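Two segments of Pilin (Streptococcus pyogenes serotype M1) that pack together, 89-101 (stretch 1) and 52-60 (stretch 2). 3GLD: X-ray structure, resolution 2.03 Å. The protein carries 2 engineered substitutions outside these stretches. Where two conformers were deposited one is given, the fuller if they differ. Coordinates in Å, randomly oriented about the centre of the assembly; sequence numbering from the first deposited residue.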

# COMPACT_ATOMS: atom_id res chain seq x y z
N GLU A 89 -13.85 -27.96 -11.05
CA GLU A 89 -15.16 -28.18 -11.65
C GLU A 89 -15.25 -27.86 -13.14
O GLU A 89 -16.31 -28.03 -13.75
CB GLU A 89 -16.24 -27.46 -10.87
CG GLU A 89 -16.37 -27.99 -9.45
CD GLU A 89 -17.51 -27.38 -8.69
OE1 GLU A 89 -18.67 -27.62 -9.07
OE2 GLU A 89 -17.24 -26.64 -7.70
N VAL A 90 -14.14 -27.42 -13.72
CA VAL A 90 -14.13 -27.11 -15.15
C VAL A 90 -14.22 -28.41 -15.97
O VAL A 90 -13.46 -29.35 -15.75
CB VAL A 90 -12.90 -26.28 -15.57
CG1 VAL A 90 -12.86 -26.12 -17.10
CG2 VAL A 90 -12.94 -24.91 -14.91
N THR A 91 -15.16 -28.47 -16.90
CA THR A 91 -15.24 -29.63 -17.79
C THR A 91 -14.37 -29.38 -19.04
O THR A 91 -14.67 -28.49 -19.84
CB THR A 91 -16.69 -29.94 -18.21
OG1 THR A 91 -17.53 -29.93 -17.06
CG2 THR A 91 -16.78 -31.32 -18.88
N PHE A 92 -13.30 -30.16 -19.16
CA PHE A 92 -12.49 -30.23 -20.39
C PHE A 92 -12.89 -31.47 -21.20
O PHE A 92 -12.73 -32.60 -20.73
CB PHE A 92 -10.99 -30.28 -20.06
CG PHE A 92 -10.51 -29.11 -19.25
CD1 PHE A 92 -10.35 -27.85 -19.84
CD2 PHE A 92 -10.22 -29.26 -17.90
CE1 PHE A 92 -9.90 -26.76 -19.11
CE2 PHE A 92 -9.77 -28.17 -17.13
CZ PHE A 92 -9.60 -26.91 -17.75
N GLU A 93 -13.41 -31.26 -22.40
CA GLU A 93 -13.96 -32.36 -23.19
C GLU A 93 -12.90 -33.28 -23.79
O GLU A 93 -13.15 -34.46 -23.97
CB GLU A 93 -14.92 -31.84 -24.27
CG GLU A 93 -16.14 -31.06 -23.71
CD GLU A 93 -17.17 -31.94 -22.98
OE1 GLU A 93 -17.30 -33.15 -23.30
OE2 GLU A 93 -17.88 -31.42 -22.09
N LYS A 94 -11.72 -32.74 -24.10
CA LYS A 94 -10.64 -33.57 -24.65
C LYS A 94 -9.26 -33.15 -24.18
O LYS A 94 -9.09 -32.03 -23.68
CB LYS A 94 -10.70 -33.60 -26.19
CG LYS A 94 -10.64 -32.24 -26.84
CD LYS A 94 -11.16 -32.28 -28.28
CE LYS A 94 -12.63 -32.67 -28.31
NZ LYS A 94 -13.23 -32.33 -29.62
N PRO A 95 -8.25 -34.03 -24.33
CA PRO A 95 -6.93 -33.59 -23.94
C PRO A 95 -6.48 -32.41 -24.80
O PRO A 95 -6.89 -32.29 -25.97
CB PRO A 95 -6.06 -34.80 -24.25
CG PRO A 95 -6.98 -35.95 -24.12
CD PRO A 95 -8.28 -35.46 -24.65
N GLY A 96 -5.63 -31.57 -24.22
CA GLY A 96 -5.09 -30.44 -24.96
C GLY A 96 -4.58 -29.34 -24.05
O GLY A 96 -4.63 -29.46 -22.82
N VAL A 97 -4.09 -28.28 -24.67
CA VAL A 97 -3.58 -27.14 -23.90
C VAL A 97 -4.60 -26.02 -23.98
O VAL A 97 -4.91 -25.52 -25.07
CB VAL A 97 -2.18 -26.70 -24.33
CG1 VAL A 97 -1.66 -25.65 -23.36
CG2 VAL A 97 -1.22 -27.89 -24.37
N TYR A 98 -5.12 -25.67 -22.82
CA TYR A 98 -6.18 -24.68 -22.71
C TYR A 98 -5.61 -23.35 -22.18
O TYR A 98 -4.99 -23.32 -21.09
CB TYR A 98 -7.30 -25.21 -21.82
CG TYR A 98 -8.03 -26.40 -22.42
CD1 TYR A 98 -7.46 -27.67 -22.46
CD2 TYR A 98 -9.30 -26.24 -22.99
CE1 TYR A 98 -8.14 -28.75 -23.02
CE2 TYR A 98 -9.98 -27.33 -23.57
CZ TYR A 98 -9.39 -28.57 -23.57
OH TYR A 98 -10.06 -29.63 -24.12
N TYR A 99 -5.82 -22.30 -22.97
CA TYR A 99 -5.19 -20.98 -22.74
C TYR A 99 -6.08 -19.99 -22.00
O TYR A 99 -7.25 -19.79 -22.33
CB TYR A 99 -4.73 -20.36 -24.06
CG TYR A 99 -3.50 -21.02 -24.61
CD1 TYR A 99 -3.57 -22.32 -25.11
CD2 TYR A 99 -2.27 -20.36 -24.63
CE1 TYR A 99 -2.46 -22.94 -25.62
CE2 TYR A 99 -1.14 -20.99 -25.14
CZ TYR A 99 -1.25 -22.29 -25.64
OH TYR A 99 -0.18 -22.97 -26.15
N TYR A 100 -5.49 -19.36 -20.99
CA TYR A 100 -6.17 -18.33 -20.23
C TYR A 100 -5.25 -17.12 -20.07
O TYR A 100 -4.04 -17.23 -20.27
CB TYR A 100 -6.52 -18.82 -18.83
CG TYR A 100 -7.48 -19.97 -18.75
CD1 TYR A 100 -7.04 -21.29 -18.90
CD2 TYR A 100 -8.84 -19.75 -18.52
CE1 TYR A 100 -7.92 -22.37 -18.83
CE2 TYR A 100 -9.72 -20.81 -18.44
CZ TYR A 100 -9.26 -22.12 -18.60
OH TYR A 100 -10.13 -23.18 -18.51
N LYS A 101 -5.82 -16.00 -19.64
CA LYS A 101 -5.03 -14.83 -19.25
C LYS A 101 -5.41 -14.47 -17.82
O LYS A 101 -6.60 -14.47 -17.49
CB LYS A 101 -5.30 -13.65 -20.17
CG LYS A 101 -4.91 -13.88 -21.61
CD LYS A 101 -4.40 -12.59 -22.26
CE LYS A 101 -3.99 -12.85 -23.70
NZ LYS A 101 -4.17 -11.66 -24.58
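Stretch 2 52-60: DGNKFKGVA

How does stretch 2 lie on stretch 1? It runs beside it as a short parallel strand, residues 55-57, against the strand that begins at Gly 96. The two N-to-C directions differ by 39°, and the axes approach to 4.6 Å. Val 97 pairs with Lys 55 (CA to CA 4.8 Å), Tyr 98 with Phe 56 (4.7 Å between CA atoms) and Tyr 99 with Lys 57, where the CA atoms part to 5.2 Å and the side chains diverge.

Which backbone donors and acceptors are satisfied? The hydrogen bonds alternate in direction, as a parallel ladder requires. Val 97 uses both its groups: its N donates to Asn 54 O at 2.8 Å, nearly straight, and its O accepts from Phe 56 N at 2.7 Å. Phe 56 O then accepts from Tyr 99 N at 2.9 Å, and Gly 58 N reaches Tyr 99 O at 2.8 Å in a bent, weak bond. Before the strand, Asp 52 OD1 accepts from Lys 55 N at 2.8 Å, and also from Asn 54 N at 3.2 Å.

What do the tyrosine hydroxyls do? Tyr 100 OH donates to Val 59 O at 2.6 Å, extending the polar contact past the strand pairing. Its ring lies over Gly 58, whose CA is 3.7 Å from the ring centroid; a CB there would clash with Tyr 100 CE2. Tyr 98 OH turns back within its own stretch, donating to Lys 94 O at 2.6 Å.

Where is the apolar packing? Phe 56 and Tyr 98 share a face of the sheet and form an offset stack, centroids 4.7 Å apart and planes at 12°. Farther along, Val 59 CG2 meets Phe 92 CD1 at 4.0 Å, while Val 59 CB touches Val 90 CG1 at 3.7 Å.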

# COMPACT_ATOMS: atom_id res chain seq x y z
N ASP A 52 -6.48 -25.52 -32.90
CA ASP A 52 -6.40 -26.80 -33.57
C ASP A 52 -6.84 -27.85 -32.55
O ASP A 52 -7.34 -27.51 -31.46
CB ASP A 52 -4.97 -27.06 -34.08
CG ASP A 52 -3.89 -26.56 -33.12
OD1 ASP A 52 -4.18 -26.35 -31.93
OD2 ASP A 52 -2.74 -26.38 -33.57
N GLY A 53 -6.65 -29.12 -32.88
CA GLY A 53 -6.92 -30.19 -31.93
C GLY A 53 -5.83 -30.30 -30.87
O GLY A 53 -5.74 -31.34 -30.19
N ASN A 54 -5.02 -29.24 -30.73
CA ASN A 54 -3.91 -29.22 -29.76
C ASN A 54 -4.06 -28.10 -28.72
O ASN A 54 -4.07 -28.36 -27.51
CB ASN A 54 -2.59 -29.07 -30.50
CG ASN A 54 -1.47 -29.86 -29.85
OD1 ASN A 54 -0.94 -29.46 -28.82
ND2 ASN A 54 -1.09 -30.98 -30.48
N LYS A 55 -4.17 -26.87 -29.20
CA LYS A 55 -4.36 -25.69 -28.37
C LYS A 55 -5.83 -25.31 -28.41
O LYS A 55 -6.47 -25.38 -29.46
CB LYS A 55 -3.53 -24.51 -28.88
CG LYS A 55 -2.02 -24.71 -28.83
CD LYS A 55 -1.29 -23.45 -29.34
CE LYS A 55 0.10 -23.79 -29.86
NZ LYS A 55 0.70 -22.62 -30.58
N PHE A 56 -6.35 -24.90 -27.25
CA PHE A 56 -7.76 -24.54 -27.10
C PHE A 56 -7.90 -23.23 -26.36
O PHE A 56 -7.07 -22.90 -25.51
CB PHE A 56 -8.50 -25.63 -26.30
CG PHE A 56 -8.58 -26.97 -27.00
CD1 PHE A 56 -9.71 -27.31 -27.76
CD2 PHE A 56 -7.54 -27.89 -26.90
CE1 PHE A 56 -9.79 -28.56 -28.41
CE2 PHE A 56 -7.61 -29.14 -27.55
CZ PHE A 56 -8.73 -29.47 -28.31
N LYS A 57 -8.96 -22.49 -26.67
CA LYS A 57 -9.36 -21.37 -25.83
C LYS A 57 -9.78 -21.95 -24.49
O LYS A 57 -10.42 -23.00 -24.45
CB LYS A 57 -10.52 -20.60 -26.46
CG LYS A 57 -10.12 -19.84 -27.72
CD LYS A 57 -11.31 -19.15 -28.39
CE LYS A 57 -10.93 -18.60 -29.78
NZ LYS A 57 -12.10 -18.01 -30.50
N GLY A 58 -9.41 -21.29 -23.39
CA GLY A 58 -9.74 -21.79 -22.06
C GLY A 58 -11.24 -21.96 -21.87
O GLY A 58 -12.03 -21.26 -22.50
N VAL A 59 -11.64 -22.89 -21.01
CA VAL A 59 -13.06 -23.01 -20.65
C VAL A 59 -13.27 -22.11 -19.42
O VAL A 59 -12.56 -22.24 -18.43
CB VAL A 59 -13.46 -24.48 -20.32
CG1 VAL A 59 -14.94 -24.57 -19.95
CG2 VAL A 59 -13.14 -25.44 -21.49
N ALA A 60 -14.25 -21.20 -19.50
CA ALA A 60 -14.48 -20.19 -18.47
C ALA A 60 -14.75 -20.83 -17.10
O ALA A 60 -15.42 -21.84 -17.02
CB ALA A 60 -15.63 -19.27 -18.87